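Local coordinates for hypothetical protein PH1948 (Pyrococcus horikoshii, PDB 1WY7) that probably transfers a methyl group from S-adenosylmethionine to RNA and binds S-adenosyl-L-homocysteine, at residues 40-45 with 143-148. Numbering follows the deposited sequence.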
ATOM      1  N   TRP A  40       5.849   9.822   2.233  1.00 30.04           N
ATOM      2  CA  TRP A  40       6.445  10.993   2.852  1.00 32.75           C
ATOM      3  C   TRP A  40       5.808  11.228   4.208  1.00 32.54           C
ATOM      4  O   TRP A  40       6.492  11.535   5.172  1.00 31.08           O
ATOM      5  CB  TRP A  40       6.264  12.230   1.980  1.00 36.14           C
ATOM      6  CG  TRP A  40       7.259  13.256   2.342  1.00 42.51           C
ATOM      7  CD1 TRP A  40       7.053  14.382   3.088  1.00 43.09           C
ATOM      8  CD2 TRP A  40       8.663  13.205   2.064  1.00 44.33           C
ATOM      9  NE1 TRP A  40       8.247  15.033   3.298  1.00 46.81           N
ATOM     10  CE2 TRP A  40       9.252  14.333   2.680  1.00 46.71           C
ATOM     11  CE3 TRP A  40       9.481  12.312   1.357  1.00 45.43           C
ATOM     12  CZ2 TRP A  40      10.622  14.591   2.612  1.00 47.86           C
ATOM     13  CZ3 TRP A  40      10.844  12.565   1.286  1.00 47.69           C
ATOM     14  CH2 TRP A  40      11.402  13.699   1.912  1.00 49.99           C
ATOM     15  N   LEU A  41       4.486  11.069   4.275  1.00 33.50           N
ATOM     16  CA  LEU A  41       3.769  11.241   5.532  1.00 33.00           C
ATOM     17  C   LEU A  41       4.320  10.265   6.567  1.00 34.74           C
ATOM     18  O   LEU A  41       4.667  10.657   7.687  1.00 34.68           O
ATOM     19  CB  LEU A  41       2.275  10.978   5.335  1.00 32.52           C
ATOM     20  CG  LEU A  41       1.461  10.873   6.631  1.00 33.22           C
ATOM     21  CD1 LEU A  41       1.536  12.193   7.383  1.00 33.44           C
ATOM     22  CD2 LEU A  41       0.013  10.526   6.308  1.00 34.01           C
ATOM     23  N   ALA A  42       4.403   8.992   6.190  1.00 34.27           N
ATOM     24  CA  ALA A  42       4.916   7.971   7.098  1.00 34.30           C
ATOM     25  C   ALA A  42       6.348   8.281   7.484  1.00 33.72           C
ATOM     26  O   ALA A  42       6.729   8.154   8.642  1.00 33.75           O
ATOM     27  CB  ALA A  42       4.844   6.592   6.440  1.00 33.17           C
ATOM     28  N   TYR A  43       7.154   8.673   6.504  1.00 35.85           N
ATOM     29  CA  TYR A  43       8.554   8.982   6.779  1.00 37.69           C
ATOM     30  C   TYR A  43       8.672  10.161   7.742  1.00 36.08           C
ATOM     31  O   TYR A  43       9.408  10.095   8.724  1.00 32.12           O
ATOM     32  CB  TYR A  43       9.298   9.270   5.475  1.00 41.10           C
ATOM     33  CG  TYR A  43      10.710   9.769   5.669  1.00 45.95           C
ATOM     34  CD1 TYR A  43      10.987  11.136   5.703  1.00 49.25           C
ATOM     35  CD2 TYR A  43      11.767   8.876   5.838  1.00 47.50           C
ATOM     36  CE1 TYR A  43      12.284  11.603   5.901  1.00 52.46           C
ATOM     37  CE2 TYR A  43      13.068   9.328   6.040  1.00 51.08           C
ATOM     38  CZ  TYR A  43      13.320  10.692   6.069  1.00 53.72           C
ATOM     39  OH  TYR A  43      14.600  11.152   6.276  1.00 55.70           O
ATOM     40  N   SER A  44       7.901  11.213   7.484  1.00 35.72           N
ATOM     41  CA  SER A  44       7.942  12.404   8.324  1.00 37.48           C
ATOM     42  C   SER A  44       7.509  12.152   9.760  1.00 36.31           C
ATOM     43  O   SER A  44       7.875  12.902  10.660  1.00 37.01           O
ATOM     44  CB  SER A  44       7.075  13.506   7.724  1.00 36.66           C
ATOM     45  OG  SER A  44       5.708  13.208   7.914  1.00 41.12           O
ATOM     46  N   LEU A  45       6.737  11.096   9.983  1.00 36.13           N
ATOM     47  CA  LEU A  45       6.279  10.795  11.331  1.00 36.06           C
ATOM     48  C   LEU A  45       7.181   9.782  12.015  1.00 35.87           C
ATOM     49  O   LEU A  45       6.899   9.346  13.128  1.00 40.75           O
ATOM     50  CB  LEU A  45       4.826  10.294  11.285  1.00 35.47           C
ATOM     51  CG  LEU A  45       3.829  11.382  10.853  1.00 36.62           C
ATOM     52  CD1 LEU A  45       2.446  10.792  10.576  1.00 35.82           C
ATOM     53  CD2 LEU A  45       3.756  12.432  11.943  1.00 33.82           C
ATOM     54  N   VAL A 143       0.676   0.407  13.659  1.00 34.00           N
ATOM     55  CA  VAL A 143       0.567   1.584  12.793  1.00 30.28           C
ATOM     56  C   VAL A 143       0.301   1.130  11.356  1.00 29.37           C
ATOM     57  O   VAL A 143       1.086   0.382  10.773  1.00 28.22           O
ATOM     58  CB  VAL A 143       1.851   2.451  12.809  1.00 32.49           C
ATOM     59  CG1 VAL A 143       1.671   3.644  11.859  1.00 31.57           C
ATOM     60  CG2 VAL A 143       2.135   2.959  14.223  1.00 29.87           C
ATOM     61  N   VAL A 144      -0.802   1.597  10.781  1.00 28.51           N
ATOM     62  CA  VAL A 144      -1.188   1.218   9.425  1.00 27.59           C
ATOM     63  C   VAL A 144      -1.423   2.409   8.504  1.00 28.71           C
ATOM     64  O   VAL A 144      -2.082   3.377   8.894  1.00 30.69           O
ATOM     65  CB  VAL A 144      -2.505   0.386   9.443  1.00 25.84           C
ATOM     66  CG1 VAL A 144      -2.955   0.078   8.027  1.00 20.82           C
ATOM     67  CG2 VAL A 144      -2.312  -0.872  10.274  1.00 22.98           C
ATOM     68  N   TYR A 145      -0.884   2.330   7.285  1.00 26.35           N
ATOM     69  CA  TYR A 145      -1.071   3.367   6.270  1.00 24.90           C
ATOM     70  C   TYR A 145      -1.773   2.679   5.107  1.00 25.48           C
ATOM     71  O   TYR A 145      -1.264   1.700   4.566  1.00 24.16           O
ATOM     72  CB  TYR A 145       0.272   3.944   5.779  1.00 23.14           C
ATOM     73  CG  TYR A 145       1.008   4.815   6.783  1.00 22.46           C
ATOM     74  CD1 TYR A 145       0.831   6.206   6.811  1.00 24.43           C
ATOM     75  CD2 TYR A 145       1.879   4.245   7.707  1.00 22.32           C
ATOM     76  CE1 TYR A 145       1.513   7.001   7.745  1.00 24.76           C
ATOM     77  CE2 TYR A 145       2.561   5.017   8.640  1.00 23.53           C
ATOM     78  CZ  TYR A 145       2.375   6.393   8.657  1.00 26.34           C
ATOM     79  OH  TYR A 145       3.041   7.144   9.603  1.00 26.24           O
ATOM     80  N   SER A 146      -2.936   3.188   4.721  1.00 25.52           N
ATOM     81  CA  SER A 146      -3.680   2.586   3.633  1.00 26.31           C
ATOM     82  C   SER A 146      -4.335   3.618   2.741  1.00 26.95           C
ATOM     83  O   SER A 146      -4.390   4.799   3.073  1.00 27.82           O
ATOM     84  CB  SER A 146      -4.744   1.631   4.192  1.00 27.57           C
ATOM     85  OG  SER A 146      -5.336   0.878   3.146  1.00 30.58           O
ATOM     86  N   ILE A 147      -4.826   3.165   1.593  1.00 27.77           N
ATOM     87  CA  ILE A 147      -5.477   4.048   0.639  1.00 28.83           C
ATOM     88  C   ILE A 147      -6.875   3.521   0.343  1.00 30.58           C
ATOM     89  O   ILE A 147      -7.063   2.323   0.175  1.00 34.12           O
ATOM     90  CB  ILE A 147      -4.664   4.134  -0.675  1.00 27.22           C
ATOM     91  CG1 ILE A 147      -3.261   4.690  -0.383  1.00 25.38           C
ATOM     92  CG2 ILE A 147      -5.385   5.014  -1.677  1.00 24.54           C
ATOM     93  CD1 ILE A 147      -2.374   4.799  -1.602  1.00 23.41           C
ATOM     94  N   HIS A 148      -7.849   4.418   0.278  1.00 31.67           N
ATOM     95  CA  HIS A 148      -9.229   4.029   0.010  1.00 33.70           C
ATOM     96  C   HIS A 148      -9.971   5.117  -0.750  1.00 34.86           C
ATOM     97  O   HIS A 148      -9.536   6.269  -0.791  1.00 34.00           O
ATOM     98  CB  HIS A 148      -9.955   3.754   1.324  1.00 34.60           C
ATOM     99  CG  HIS A 148      -9.347   2.644   2.119  1.00 36.02           C
ATOM    100  ND1 HIS A 148      -9.597   1.315   1.845  1.00 33.84           N
ATOM    101  CD2 HIS A 148      -8.446   2.659   3.127  1.00 35.90           C
ATOM    102  CE1 HIS A 148      -8.873   0.561   2.652  1.00 37.69           C
ATOM    103  NE2 HIS A 148      -8.164   1.350   3.439  1.00 38.05           N
TER
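Tyr145 reaches from strand 143-149 to the last turn of helix 32-44 and lays one face of its ring against the methyl of Ala42. The methyl stands 3.5 Å from the ring centroid and 20° off the ring normal, a CH-pi contact displaced toward the hydroxyl-bearing end, where Ala42 CB lies 3.3 Å from Tyr145 CZ. The helix backbone itself comes close here, with Ala42 CA 3.2 Å from Tyr145 OH. Leu41 approaches the same ring at its edge, near the ring plane: its branch point CG is 4.0 Å from Tyr145 CE1, and CD2 lies scarcely farther from that carbon. With CG anti to the backbone N (chi1 169°), the Leu41 isobutyl group is directed past the ring rather than over it. The fold is that of the Rossmann-like class I methyltransferases, a seven-stranded sheet in which strand 143-149 runs between parallel strand 115-118 and antiparallel strand 191-202; the tyrosine thus joins this sheet to the helix packed on one of its faces, with its side chain about 11 Å from the bound S-adenosyl-L-homocysteine. At the far end of the ring, Leu45 sets CD1 3.8 Å from Tyr145 OH, an apolar neighbour for a hydroxyl whose polar partners lie beyond the two segments. That hydroxyl is hydrogen-bonded to the carboxylate of Asp47, just past the helix, and to NE of Arg199 on strand 191-202, a pairing that would probably polarise the O-H group. A phenylalanine in place of Tyr145 lacks the hydroxyl, which would probably leave Asp47 and Arg199 without the oxygen that links them and freer to turn. Within the helix, Ser44 OG donates a 2.8 Å hydrogen bond to Leu41 O, one turn back, with the donor 28° from the carbonyl plane.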